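Local coordinates for protein 3-dehydroquinate dehydratase (Geobacillus kaustophilus, PDB 2YR1) that probably catalyses the cis-dehydration of 3-dehydroquinate to 3-dehydroshikimate, the third step of the chorismate pathway, through a Schiff base with the substrate, at residues A[184-187]-A[188-191]; A[216-219]-A[220-223]; A[243-246]-A[247-251]. All blocks are in the same frame, centred on the assembly; numbering follows the deposited sequence.

The three contacts follow one another along the chain and lie on the dimer-facing side of a type I dehydroquinase (beta/alpha) barrel, each within touch of the second subunit. Contact 2 stands between the others. Its Phe222 meets Leu189 of contact 1, CD2 to CD2 at 4.0 Å, and its Leu217 rests on contact 3, with CB 4.0 Å from CG1 of Val248. Contacts 1 and 3 do not meet; their nearest atoms are about 12 Å apart. Contact 2 holds Arg216, predicted to bind 3-dehydroquinate. From the Arg216 side chain, that of Val245 lies about 6 Å away and that of Leu188 about 8 Å; Leu188 is also about 9 Å from the side chain of the predicted Schiff-base residue Lys174.

Contact 1: residues A[184-187]-A[188-191]; sequences DVLV and LLQA
The amide of Ala191 reaches back one turn to Val187 O at 2.9 Å, the shortest sound bond of this piece of helix 182-198, and the N-H points at the oxygen within 15° of straight. Leu188 N to Asp184 O and Leu189 N to Val185 O repeat the i to i+4 pattern, so backbone polar atoms in this largely buried turn are paired within the helix. The methyl of Ala191 sits 3.5 Å from Val187 O; being so small, it fits against Leu158 of helix 155-167. Leu186 and Leu189 brush past one another at one methyl each, CD2 of Leu186 to CD1 of Leu189 at 4.4 Å. Both have CG beside the backbone N, with chi1 at -65°. Leu189 packs on Leu186 of the second subunit, and Leu186 on Phe222 of the second subunit. Leu188 swings differently, its CG anti to the backbone N (chi1 174°), and rests on Thr215 of helix 213-218. Val185 meets Ile214 of that helix and Phe222 of the second subunit. Gln190 lies near the Leu186 carbonyl, but its position there is doubtful. Asp184 finds its polar partner outside this turn, at the backbone N of Lys180. A main chain satisfied by its own turn leaves the leucines and Val185 to make apolar contacts with helix 213-218, nearby loops and the second subunit.

Contact 2: residues A[216-219]-A[220-223]; sequences RLAG and WLFG
The indole N-H of Trp220 meets Leu217 O, 3.0 Å from NE1, at the edge of the ring and in its plane; a bend to 133° makes this bond weak. With CG between its own N and carbonyl carbon (chi1 61°), Trp220 turns the indole back toward the preceding turn, with Ala218 O over one face. Leu221 lies between two aromatic residues: its CG sits 3.9 Å above the centre of the Trp220 ring, and its CB covers one face of Phe222 near the rim. A branched leucine suits this double task; its CD1 also reaches Ala218 CB at 4.0 Å. The backbone that positions these groups is held by Leu221 N to Ala218 O and Phe222 N to Gly219 O at 2.8 Å, i to i+3 bonds of a 3-10 turn, each donor above the carbonyl plane. Water 1 accepts from Trp220 N and gives a weak bond to Arg216 O. Replacing Trp220 with an alanine would probably leave Leu217 O without its indole mate and open a gap over Leu221. The turn leads from helix 213-218 toward strand 226-228, with Trp220 against Leu249 and Leu252 of helix 242-256 and Phe222 against Leu189 of helix 182-198.

Contact 3: residues A[243-246]-A[247-251]; sequences DDVR and TVLSI
Val245 and Leu249 lie side by side one turn apart and point the same way, on the face of helix 242-256, the closing helix of the (beta/alpha) barrel, that packs against the barrel strands. CG1 of Val245 touches CD1 of Leu249 at 3.8 Å. Leu249 keeps CG beside its backbone N (chi1 -69°), which lays that carbon 3.2 Å from Val245 O, the same oxygen that accepts its amide. Both residues are buried, and their branches suit the apolar surface they meet: Ile22 of strand 21-26 for both, Leu217 for Val245 and Trp220 for Leu249. Val248, turned to another side, meets Leu217 of helix 213-218 and Ile251 of the second subunit, so the helix serves both barrel and dimer. At the exposed surface Ser250 grips Arg246 O twice, with OG and N each 3.0 Å away on opposite faces of the carbonyl plane; its short side chain, with OG beside its own N (chi1 -63°), brings the hydroxyl back to the preceding turn. Asp243, also exposed, forms a salt bridge with Lys44. At the dimer interface Asp244 OD2 bonds to Tyr255 OH of the second subunit, and Thr247 lies against Thr247 of the second subunit. Thr247 N bonds to Asp243 O at 3.1 Å. Water 2 donates to Asp244 OD1 at 2.8 Å and lies 2.5 Å from Thr247 OG1.

Contact 1: residues A[184-187]-A[188-191]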
loop_
_atom_site.group_PDB
_atom_site.type_symbol
_atom_site.label_atom_id
_atom_site.label_comp_id
_atom_site.label_asym_id
_atom_site.label_seq_id
_atom_site.Cartn_x
_atom_site.Cartn_y
_atom_site.Cartn_z
ATOM N N ASP A 184 8.976 9.932 2.319
ATOM C CA ASP A 184 8.994 10.351 0.916
ATOM C C ASP A 184 7.948 9.609 0.109
ATOM O O ASP A 184 7.347 10.176 -0.802
ATOM C CB ASP A 184 10.348 10.090 0.264
ATOM C CG ASP A 184 11.382 11.128 0.624
ATOM O OD1 ASP A 184 11.007 12.270 1.010
ATOM O OD2 ASP A 184 12.573 10.784 0.499
ATOM N N VAL A 185 7.756 8.334 0.431
ATOM C CA VAL A 185 6.766 7.528 -0.275
ATOM C C VAL A 185 5.370 8.101 -0.042
ATOM O O VAL A 185 4.584 8.215 -0.971
ATOM C CB VAL A 185 6.824 6.045 0.184
ATOM C CG1 VAL A 185 5.761 5.243 -0.504
ATOM C CG2 VAL A 185 8.206 5.462 -0.143
ATOM N N LEU A 186 5.076 8.497 1.192
ATOM C CA LEU A 186 3.772 9.072 1.515
ATOM C C LEU A 186 3.632 10.452 0.823
ATOM O O LEU A 186 2.556 10.808 0.388
ATOM C CB LEU A 186 3.623 9.184 3.041
ATOM C CG LEU A 186 3.590 7.834 3.792
ATOM C CD1 LEU A 186 3.374 8.082 5.275
ATOM C CD2 LEU A 186 2.465 6.939 3.244
ATOM N N VAL A 187 4.719 11.226 0.731
ATOM C CA VAL A 187 4.668 12.512 0.021
ATOM C C VAL A 187 4.194 12.270 -1.443
ATOM O O VAL A 187 3.306 12.969 -1.969
ATOM C CB VAL A 187 6.063 13.180 -0.002
ATOM C CG1 VAL A 187 6.112 14.285 -1.020
ATOM C CG2 VAL A 187 6.382 13.708 1.377
ATOM N N LEU A 188 4.779 11.272 -2.098
ATOM C CA LEU A 188 4.383 10.960 -3.469
ATOM C C LEU A 188 2.901 10.574 -3.575
ATOM O O LEU A 188 2.220 10.947 -4.538
ATOM C CB LEU A 188 5.213 9.820 -4.051
ATOM C CG LEU A 188 4.589 9.520 -5.423
ATOM C CD1 LEU A 188 5.185 10.458 -6.448
ATOM C CD2 LEU A 188 4.741 8.091 -5.815
ATOM N N LEU A 189 2.400 9.808 -2.613
ATOM C CA LEU A 189 0.983 9.412 -2.659
ATOM C C LEU A 189 0.084 10.617 -2.365
ATOM O O LEU A 189 -0.962 10.803 -2.994
ATOM C CB LEU A 189 0.711 8.288 -1.651
ATOM C CG LEU A 189 1.428 6.960 -1.923
ATOM C CD1 LEU A 189 1.063 5.946 -0.843
ATOM C CD2 LEU A 189 1.043 6.434 -3.297
ATOM N N GLN A 190 0.498 11.447 -1.417
ATOM C CA GLN A 190 -0.287 12.637 -1.067
ATOM C C GLN A 190 -0.404 13.551 -2.279
ATOM O O GLN A 190 -1.462 14.101 -2.557
ATOM C CB GLN A 190 0.387 13.418 0.063
ATOM C CG GLN A 190 0.552 12.660 1.357
ATOM C CD GLN A 190 1.691 13.220 2.203
ATOM O OE1 GLN A 190 1.742 14.427 2.469
ATOM N NE2 GLN A 190 2.609 12.346 2.628
ATOM N N ALA A 191 0.705 13.769 -2.975
ATOM C CA ALA A 191 0.669 14.628 -4.152
ATOM C C ALA A 191 -0.233 14.021 -5.226
ATOM O O ALA A 191 -0.906 14.742 -5.962
ATOM C CB ALA A 191 2.077 14.831 -4.724
#

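Contact 2: residues A[216-219]-A[220-223]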
loop_
_atom_site.group_PDB
_atom_site.type_symbol
_atom_site.label_atom_id
_atom_site.label_comp_id
_atom_site.label_asym_id
_atom_site.label_seq_id
_atom_site.Cartn_x
_atom_site.Cartn_y
_atom_site.Cartn_z
ATOM N N ARG A 216 3.671 1.112 -6.616
ATOM C CA ARG A 216 3.384 0.446 -7.879
ATOM C C ARG A 216 2.207 -0.518 -7.721
ATOM O O ARG A 216 1.546 -0.879 -8.694
ATOM C CB ARG A 216 4.633 -0.331 -8.363
ATOM C CG ARG A 216 5.869 0.534 -8.535
ATOM C CD ARG A 216 7.038 -0.264 -9.131
ATOM N NE ARG A 216 8.224 0.544 -9.396
ATOM C CZ ARG A 216 8.350 1.395 -10.412
ATOM N NH1 ARG A 216 7.359 1.567 -11.273
ATOM N NH2 ARG A 216 9.482 2.067 -10.586
ATOM N N LEU A 217 1.932 -0.924 -6.489
ATOM C CA LEU A 217 0.853 -1.868 -6.241
ATOM C C LEU A 217 -0.415 -1.207 -5.708
ATOM O O LEU A 217 -1.499 -1.767 -5.840
ATOM C CB LEU A 217 1.315 -2.933 -5.234
ATOM C CG LEU A 217 2.565 -3.776 -5.535
ATOM C CD1 LEU A 217 2.964 -4.556 -4.304
ATOM C CD2 LEU A 217 2.298 -4.725 -6.704
ATOM N N ALA A 218 -0.276 -0.026 -5.104
ATOM C CA ALA A 218 -1.421 0.654 -4.507
ATOM C C ALA A 218 -1.623 2.103 -4.922
ATOM O O ALA A 218 -2.532 2.761 -4.437
ATOM C CB ALA A 218 -1.310 0.580 -2.982
ATOM N N GLY A 219 -0.783 2.609 -5.809
ATOM C CA GLY A 219 -0.941 3.988 -6.225
ATOM C C GLY A 219 -2.291 4.261 -6.865
ATOM O O GLY A 219 -2.810 5.373 -6.761
ATOM N N TRP A 220 -2.868 3.252 -7.513
ATOM C CA TRP A 220 -4.168 3.419 -8.157
ATOM C C TRP A 220 -5.262 3.816 -7.181
ATOM O O TRP A 220 -6.286 4.352 -7.592
ATOM C CB TRP A 220 -4.575 2.137 -8.903
ATOM C CG TRP A 220 -4.715 0.932 -8.031
ATOM C CD1 TRP A 220 -3.706 0.138 -7.554
ATOM C CD2 TRP A 220 -5.930 0.414 -7.480
ATOM N NE1 TRP A 220 -4.222 -0.839 -6.740
ATOM C CE2 TRP A 220 -5.584 -0.694 -6.675
ATOM C CE3 TRP A 220 -7.279 0.779 -7.589
ATOM C CZ2 TRP A 220 -6.540 -1.446 -5.980
ATOM C CZ3 TRP A 220 -8.233 0.030 -6.901
ATOM C CH2 TRP A 220 -7.852 -1.075 -6.102
ATOM N N LEU A 221 -5.051 3.561 -5.887
ATOM C CA LEU A 221 -6.040 3.913 -4.857
ATOM C C LEU A 221 -6.029 5.431 -4.593
ATOM O O LEU A 221 -6.944 5.986 -3.971
ATOM C CB LEU A 221 -5.716 3.169 -3.542
ATOM C CG LEU A 221 -5.975 1.649 -3.537
ATOM C CD1 LEU A 221 -5.254 0.998 -2.353
ATOM C CD2 LEU A 221 -7.464 1.368 -3.458
ATOM N N PHE A 222 -4.978 6.088 -5.061
ATOM C CA PHE A 222 -4.798 7.522 -4.850
ATOM C C PHE A 222 -4.786 8.298 -6.145
ATOM O O PHE A 222 -4.503 9.491 -6.153
ATOM C CB PHE A 222 -3.500 7.766 -4.063
ATOM C CG PHE A 222 -3.474 7.050 -2.748
ATOM C CD1 PHE A 222 -4.209 7.539 -1.667
ATOM C CD2 PHE A 222 -2.812 5.833 -2.619
ATOM C CE1 PHE A 222 -4.294 6.814 -0.475
ATOM C CE2 PHE A 222 -2.887 5.097 -1.442
ATOM C CZ PHE A 222 -3.635 5.582 -0.361
ATOM N N GLY A 223 -5.112 7.623 -7.242
ATOM C CA GLY A 223 -5.188 8.304 -8.522
ATOM C C GLY A 223 -4.182 7.945 -9.596
ATOM O O GLY A 223 -4.209 8.553 -10.676
HETATM O O HOH W 1 -0.741 1.127 -8.482
#

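Contact 3: residues A[243-246]-A[247-251]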
loop_
_atom_site.group_PDB
_atom_site.type_symbol
_atom_site.label_atom_id
_atom_site.label_comp_id
_atom_site.label_asym_id
_atom_site.label_seq_id
_atom_site.Cartn_x
_atom_site.Cartn_y
_atom_site.Cartn_z
ATOM N N ASP A 243 3.500 -10.731 -12.999
ATOM C CA ASP A 243 2.688 -11.759 -12.346
ATOM C C ASP A 243 2.426 -11.436 -10.873
ATOM O O ASP A 243 1.328 -11.660 -10.357
ATOM C CB ASP A 243 3.374 -13.128 -12.463
ATOM C CG ASP A 243 3.293 -13.700 -13.871
ATOM O OD1 ASP A 243 2.263 -13.467 -14.552
ATOM O OD2 ASP A 243 4.249 -14.389 -14.292
ATOM N N ASP A 244 3.439 -10.911 -10.191
ATOM C CA ASP A 244 3.276 -10.557 -8.788
ATOM C C ASP A 244 2.411 -9.300 -8.650
ATOM O O ASP A 244 1.645 -9.166 -7.701
ATOM C CB ASP A 244 4.645 -10.387 -8.122
ATOM C CG ASP A 244 5.444 -11.700 -8.090
ATOM O OD1 ASP A 244 4.880 -12.735 -7.697
ATOM O OD2 ASP A 244 6.633 -11.702 -8.457
ATOM N N VAL A 245 2.516 -8.383 -9.605
ATOM C CA VAL A 245 1.691 -7.179 -9.566
ATOM C C VAL A 245 0.216 -7.575 -9.670
ATOM O O VAL A 245 -0.621 -7.096 -8.896
ATOM C CB VAL A 245 2.059 -6.217 -10.710
ATOM C CG1 VAL A 245 1.093 -5.062 -10.752
ATOM C CG2 VAL A 245 3.468 -5.672 -10.480
ATOM N N ARG A 246 -0.093 -8.465 -10.619
ATOM C CA ARG A 246 -1.462 -8.962 -10.832
ATOM C C ARG A 246 -2.010 -9.635 -9.568
ATOM O O ARG A 246 -3.159 -9.428 -9.187
ATOM C CB ARG A 246 -1.499 -9.993 -11.979
ATOM C CG ARG A 246 -1.148 -9.456 -13.361
ATOM C CD ARG A 246 -1.091 -10.611 -14.366
ATOM N NE ARG A 246 -0.801 -10.193 -15.736
ATOM C CZ ARG A 246 -1.538 -9.318 -16.411
ATOM N NH1 ARG A 246 -2.602 -8.766 -15.830
ATOM N NH2 ARG A 246 -1.228 -9.010 -17.665
ATOM N N THR A 247 -1.182 -10.452 -8.934
ATOM C CA THR A 247 -1.580 -11.152 -7.710
ATOM C C THR A 247 -2.090 -10.153 -6.669
ATOM O O THR A 247 -3.200 -10.285 -6.141
ATOM C CB THR A 247 -0.376 -11.920 -7.102
ATOM O OG1 THR A 247 0.031 -12.952 -8.005
ATOM C CG2 THR A 247 -0.737 -12.535 -5.754
ATOM N N VAL A 248 -1.268 -9.151 -6.375
ATOM C CA VAL A 248 -1.622 -8.139 -5.371
ATOM C C VAL A 248 -2.815 -7.286 -5.781
ATOM O O VAL A 248 -3.714 -7.002 -4.968
ATOM C CB VAL A 248 -0.390 -7.232 -5.071
ATOM C CG1 VAL A 248 -0.757 -6.131 -4.125
ATOM C CG2 VAL A 248 0.739 -8.096 -4.480
ATOM N N LEU A 249 -2.838 -6.867 -7.042
ATOM C CA LEU A 249 -3.939 -6.033 -7.500
ATOM C C LEU A 249 -5.267 -6.721 -7.317
ATOM O O LEU A 249 -6.233 -6.090 -6.907
ATOM C CB LEU A 249 -3.783 -5.665 -8.974
ATOM C CG LEU A 249 -2.643 -4.708 -9.321
ATOM C CD1 LEU A 249 -2.673 -4.422 -10.831
ATOM C CD2 LEU A 249 -2.801 -3.417 -8.520
ATOM N N SER A 250 -5.322 -8.010 -7.639
ATOM C CA SER A 250 -6.564 -8.759 -7.525
ATOM C C SER A 250 -7.035 -8.821 -6.072
ATOM O O SER A 250 -8.208 -8.599 -5.782
ATOM C CB SER A 250 -6.383 -10.162 -8.100
ATOM O OG SER A 250 -6.087 -10.081 -9.488
ATOM N N ILE A 251 -6.110 -9.089 -5.164
ATOM C CA ILE A 251 -6.450 -9.156 -3.749
ATOM C C ILE A 251 -6.851 -7.763 -3.269
ATOM O O ILE A 251 -7.911 -7.573 -2.690
ATOM C CB ILE A 251 -5.251 -9.664 -2.947
ATOM C CG1 ILE A 251 -4.989 -11.120 -3.341
ATOM C CG2 ILE A 251 -5.510 -9.500 -1.446
ATOM C CD1 ILE A 251 -3.692 -11.671 -2.842
HETATM O O HOH W 2 2.369 -13.871 -7.788
#